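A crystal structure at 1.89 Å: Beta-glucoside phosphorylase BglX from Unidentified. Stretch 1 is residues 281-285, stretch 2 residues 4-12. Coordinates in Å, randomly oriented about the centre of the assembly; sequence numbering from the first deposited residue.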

ATOM      1  N   PHE A 281       3.306   6.370 -21.793  1.00 14.50           N
ATOM      2  CA  PHE A 281       4.101   6.255 -20.578  1.00 12.24           C
ATOM      3  C   PHE A 281       5.519   5.867 -20.959  1.00 14.62           C
ATOM      4  O   PHE A 281       5.733   4.921 -21.726  1.00 13.26           O
ATOM      5  CB  PHE A 281       3.506   5.227 -19.620  1.00 15.10           C
ATOM      6  CG  PHE A 281       4.321   5.036 -18.363  1.00 12.78           C
ATOM      7  CD1 PHE A 281       4.591   6.104 -17.532  1.00 13.39           C
ATOM      8  CD2 PHE A 281       4.814   3.788 -18.020  1.00 13.29           C
ATOM      9  CE1 PHE A 281       5.341   5.935 -16.376  1.00 12.86           C
ATOM     10  CE2 PHE A 281       5.570   3.614 -16.863  1.00 11.92           C
ATOM     11  CZ  PHE A 281       5.830   4.693 -16.047  1.00 12.95           C
ATOM     12  N   ASN A 282       6.489   6.613 -20.439  1.00 14.93           N
ATOM     13  CA  ASN A 282       7.879   6.443 -20.833  1.00 12.72           C
ATOM     14  C   ASN A 282       8.757   5.961 -19.688  1.00 13.14           C
ATOM     15  O   ASN A 282       9.958   5.749 -19.896  1.00 12.77           O
ATOM     16  CB  ASN A 282       8.425   7.766 -21.396  1.00  9.71           C
ATOM     17  CG  ASN A 282       9.824   7.636 -21.957  1.00 14.49           C
ATOM     18  OD1 ASN A 282      10.115   6.725 -22.730  1.00 16.49           O
ATOM     19  ND2 ASN A 282      10.707   8.548 -21.563  1.00 13.14           N
ATOM     20  N   GLY A 283       8.190   5.753 -18.498  1.00 14.36           N
ATOM     21  CA  GLY A 283       8.949   5.331 -17.338  1.00 12.23           C
ATOM     22  C   GLY A 283       9.099   3.823 -17.241  1.00  9.87           C
ATOM     23  O   GLY A 283       8.816   3.073 -18.175  1.00 12.80           O
ATOM     24  N   LEU A 284       9.544   3.381 -16.069  1.00 10.77           N
ATOM     25  CA  LEU A 284       9.831   1.974 -15.813  1.00 14.01           C
ATOM     26  C   LEU A 284       8.561   1.225 -15.424  1.00 14.06           C
ATOM     27  O   LEU A 284       7.807   1.672 -14.552  1.00 12.95           O
ATOM     28  CB  LEU A 284      10.872   1.860 -14.697  1.00 11.04           C
ATOM     29  CG  LEU A 284      11.612   0.534 -14.450  1.00 15.17           C
ATOM     30  CD1 LEU A 284      12.696   0.738 -13.428  1.00 20.37           C
ATOM     31  CD2 LEU A 284      10.701  -0.562 -13.921  1.00 22.92           C
ATOM     32  N   ILE A 285       8.342   0.068 -16.040  1.00 11.31           N
ATOM     33  CA  ILE A 285       7.229  -0.813 -15.696  1.00 11.62           C
ATOM     34  C   ILE A 285       7.790  -2.018 -14.950  1.00 11.15           C
ATOM     35  O   ILE A 285       8.667  -2.722 -15.465  1.00 11.81           O
ATOM     36  CB  ILE A 285       6.451  -1.269 -16.942  1.00  9.57           C
ATOM     37  CG1 ILE A 285       5.810  -0.086 -17.660  1.00 12.28           C
ATOM     38  CG2 ILE A 285       5.377  -2.279 -16.552  1.00  8.62           C
ATOM     39  CD1 ILE A 285       5.202  -0.441 -19.002  1.00 14.87           C
TER
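Stretch 2 (4-12) SILSIKPYN

Stretch 2 enters as part of a helix that begins earlier in the chain, then continues as an irregular loop that bends around one side chain of stretch 1, that of N282. Although no two touching residues are closer than 271 positions in sequence, the contact is compact, burying 280 Å² in all, and most of it centres on this asparagine, whose CA-to-CB bond points toward stretch 2. The contacts advance in the same general sense along both stretches, from I5 and K9 at N282, through P10 at G283, to Y11 near L284.

S4 makes no direct contact, but a water donates to N282 OD1 at 2.9 Å and, weakly, to S4 O at 3.5 Å. I5 CA lies 6.6 Å from N282 CA. The amide donates from N282 ND2 to I5 O at 2.9 Å, while I5 CG2 packs 3.4 Å from N282 OD1. L6 and S7 turn their CA-to-CB bonds away and leave the contact.

I8 adds aliphatic bulk beside the amide, its CG1 3.4 Å from N282 ND2. Its carbonyl serves stretch 2 itself, Y11 N to I8 O at 2.9 Å and N12 N to I8 O at 3.1 Å. N282 ND2 also donates to K9 O at 3.0 Å; the end of the K9 side chain leads away. A primary amide has two hydrogens, so asparagine can tie together the carbonyls of I5 and K9, which any residue type could offer.

A cis peptide leads into P10, whose compact ring lies close to the stretch 1 backbone, P10 CG 3.6 Å from G283 CA and P10 CD 3.7 Å from N282 C. An ideal CB on G283 would crowd that CG and clash with F281 CZ, so glycine suits the site. The long, flat Y11 side chain reaches stretch 1 edge-on, Y11 CE2 to N282 O 3.3 Å; its OH is hydrogen-bonded elsewhere in the structure. N12 lies beyond contact.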

ATOM      1  N   SER A   4      15.689   8.714 -27.414  1.00 22.60           N
ATOM      2  CA  SER A   4      14.280   9.087 -27.458  1.00 22.98           C
ATOM      3  C   SER A   4      13.553   8.721 -26.168  1.00 23.14           C
ATOM      4  O   SER A   4      12.530   9.335 -25.841  1.00 25.87           O
ATOM      5  CB  SER A   4      13.605   8.422 -28.656  1.00 22.26           C
ATOM      6  OG  SER A   4      13.676   7.010 -28.559  1.00 32.41           O
ATOM      7  N   ILE A   5      14.049   7.729 -25.434  1.00 19.66           N
ATOM      8  CA  ILE A   5      13.490   7.385 -24.126  1.00 16.01           C
ATOM      9  C   ILE A   5      14.160   8.174 -23.013  1.00 15.77           C
ATOM     10  O   ILE A   5      13.488   8.787 -22.179  1.00 13.48           O
ATOM     11  CB  ILE A   5      13.626   5.867 -23.876  1.00 16.32           C
ATOM     12  CG1 ILE A   5      12.754   5.065 -24.851  1.00 17.78           C
ATOM     13  CG2 ILE A   5      13.259   5.525 -22.426  1.00 16.64           C
ATOM     14  CD1 ILE A   5      13.092   3.595 -24.886  1.00 20.65           C
ATOM     15  N   LEU A   6      15.498   8.175 -22.987  1.00 14.63           N
ATOM     16  CA  LEU A   6      16.239   8.616 -21.811  1.00 15.22           C
ATOM     17  C   LEU A   6      16.355  10.134 -21.686  1.00 16.77           C
ATOM     18  O   LEU A   6      16.640  10.628 -20.586  1.00 15.31           O
ATOM     19  CB  LEU A   6      17.638   7.994 -21.821  1.00 14.16           C
ATOM     20  CG  LEU A   6      17.653   6.468 -21.795  1.00 14.63           C
ATOM     21  CD1 LEU A   6      19.060   5.948 -21.976  1.00 15.16           C
ATOM     22  CD2 LEU A   6      17.068   5.941 -20.502  1.00 12.23           C
ATOM     23  N   SER A   7      16.131  10.892 -22.757  1.00 14.59           N
ATOM     24  CA  SER A   7      16.285  12.339 -22.673  1.00 17.44           C
ATOM     25  C   SER A   7      15.002  13.068 -22.289  1.00 17.69           C
ATOM     26  O   SER A   7      15.045  14.281 -22.060  1.00 16.65           O
ATOM     27  CB  SER A   7      16.810  12.899 -24.002  1.00 20.57           C
ATOM     28  OG  SER A   7      15.858  12.750 -25.032  1.00 22.61           O
ATOM     29  N   ILE A   8      13.871  12.372 -22.188  1.00 15.24           N
ATOM     30  CA  ILE A   8      12.595  13.019 -21.918  1.00 17.73           C
ATOM     31  C   ILE A   8      12.002  12.476 -20.623  1.00 18.67           C
ATOM     32  O   ILE A   8      12.475  11.493 -20.050  1.00 16.21           O
ATOM     33  CB  ILE A   8      11.604  12.849 -23.083  1.00 15.06           C
ATOM     34  CG1 ILE A   8      11.283  11.371 -23.311  1.00 16.50           C
ATOM     35  CG2 ILE A   8      12.187  13.487 -24.345  1.00 20.79           C
ATOM     36  CD1 ILE A   8      10.199  11.114 -24.356  1.00 20.31           C
ATOM     37  N   LYS A   9      10.942  13.143 -20.182  1.00 14.22           N
ATOM     38  CA  LYS A   9      10.201  12.761 -18.992  1.00 15.56           C
ATOM     39  C   LYS A   9       9.861  11.271 -19.031  1.00 16.32           C
ATOM     40  O   LYS A   9       9.440  10.761 -20.078  1.00 12.01           O
ATOM     41  CB  LYS A   9       8.920  13.592 -18.911  1.00 17.59           C
ATOM     42  CG  LYS A   9       8.004  13.272 -17.751  1.00 23.92           C
ATOM     43  CD  LYS A   9       6.930  14.345 -17.612  1.00 23.81           C
ATOM     44  CE  LYS A   9       5.785  14.096 -18.562  1.00 26.51           C
ATOM     45  NZ  LYS A   9       4.873  15.285 -18.616  1.00 29.19           N
ATOM     46  N   PRO A  10      10.005  10.541 -17.910  1.00 11.21           N
ATOM     47  CA  PRO A  10      10.426  10.968 -16.576  1.00 14.36           C
ATOM     48  C   PRO A  10      11.918  10.747 -16.302  1.00 14.86           C
ATOM     49  O   PRO A  10      12.322  10.742 -15.141  1.00 14.79           O
ATOM     50  CB  PRO A  10       9.592  10.073 -15.675  1.00 11.34           C
ATOM     51  CG  PRO A  10       9.601   8.774 -16.411  1.00 12.61           C
ATOM     52  CD  PRO A  10       9.582   9.130 -17.893  1.00 13.14           C
ATOM     53  N   TYR A  11      12.713  10.543 -17.351  1.00 15.59           N
ATOM     54  CA  TYR A  11      14.155  10.352 -17.200  1.00 16.42           C
ATOM     55  C   TYR A  11      14.909  11.682 -17.220  1.00 15.71           C
ATOM     56  O   TYR A  11      15.582  12.032 -16.248  1.00 17.30           O
ATOM     57  CB  TYR A  11      14.679   9.421 -18.302  1.00 13.51           C
ATOM     58  CG  TYR A  11      14.329   7.967 -18.076  1.00 12.01           C
ATOM     59  CD1 TYR A  11      15.113   7.159 -17.258  1.00 12.58           C
ATOM     60  CD2 TYR A  11      13.203   7.402 -18.669  1.00 14.41           C
ATOM     61  CE1 TYR A  11      14.794   5.847 -17.043  1.00 10.34           C
ATOM     62  CE2 TYR A  11      12.873   6.090 -18.454  1.00 12.71           C
ATOM     63  CZ  TYR A  11      13.665   5.314 -17.640  1.00 10.25           C
ATOM     64  OH  TYR A  11      13.321   3.999 -17.431  1.00 10.76           O
ATOM     65  N   ASN A  12      14.821  12.421 -18.327  1.00 18.12           N
ATOM     66  CA  ASN A  12      15.453  13.736 -18.439  1.00 19.22           C
ATOM     67  C   ASN A  12      16.960  13.656 -18.212  1.00 19.31           C
ATOM     68  O   ASN A  12      17.549  14.517 -17.551  1.00 19.16           O
ATOM     69  CB  ASN A  12      14.835  14.736 -17.454  1.00 21.19           C
ATOM     70  CG  ASN A  12      13.320  14.786 -17.532  1.00 24.21           C
ATOM     71  OD1 ASN A  12      12.626  14.515 -16.548  1.00 32.82           O
ATOM     72  ND2 ASN A  12      12.802  15.136 -18.693  1.00 20.75           N
TER
HETATM   73  O   HOH W   1       9.689   7.345 -25.523  1.00 23.44           O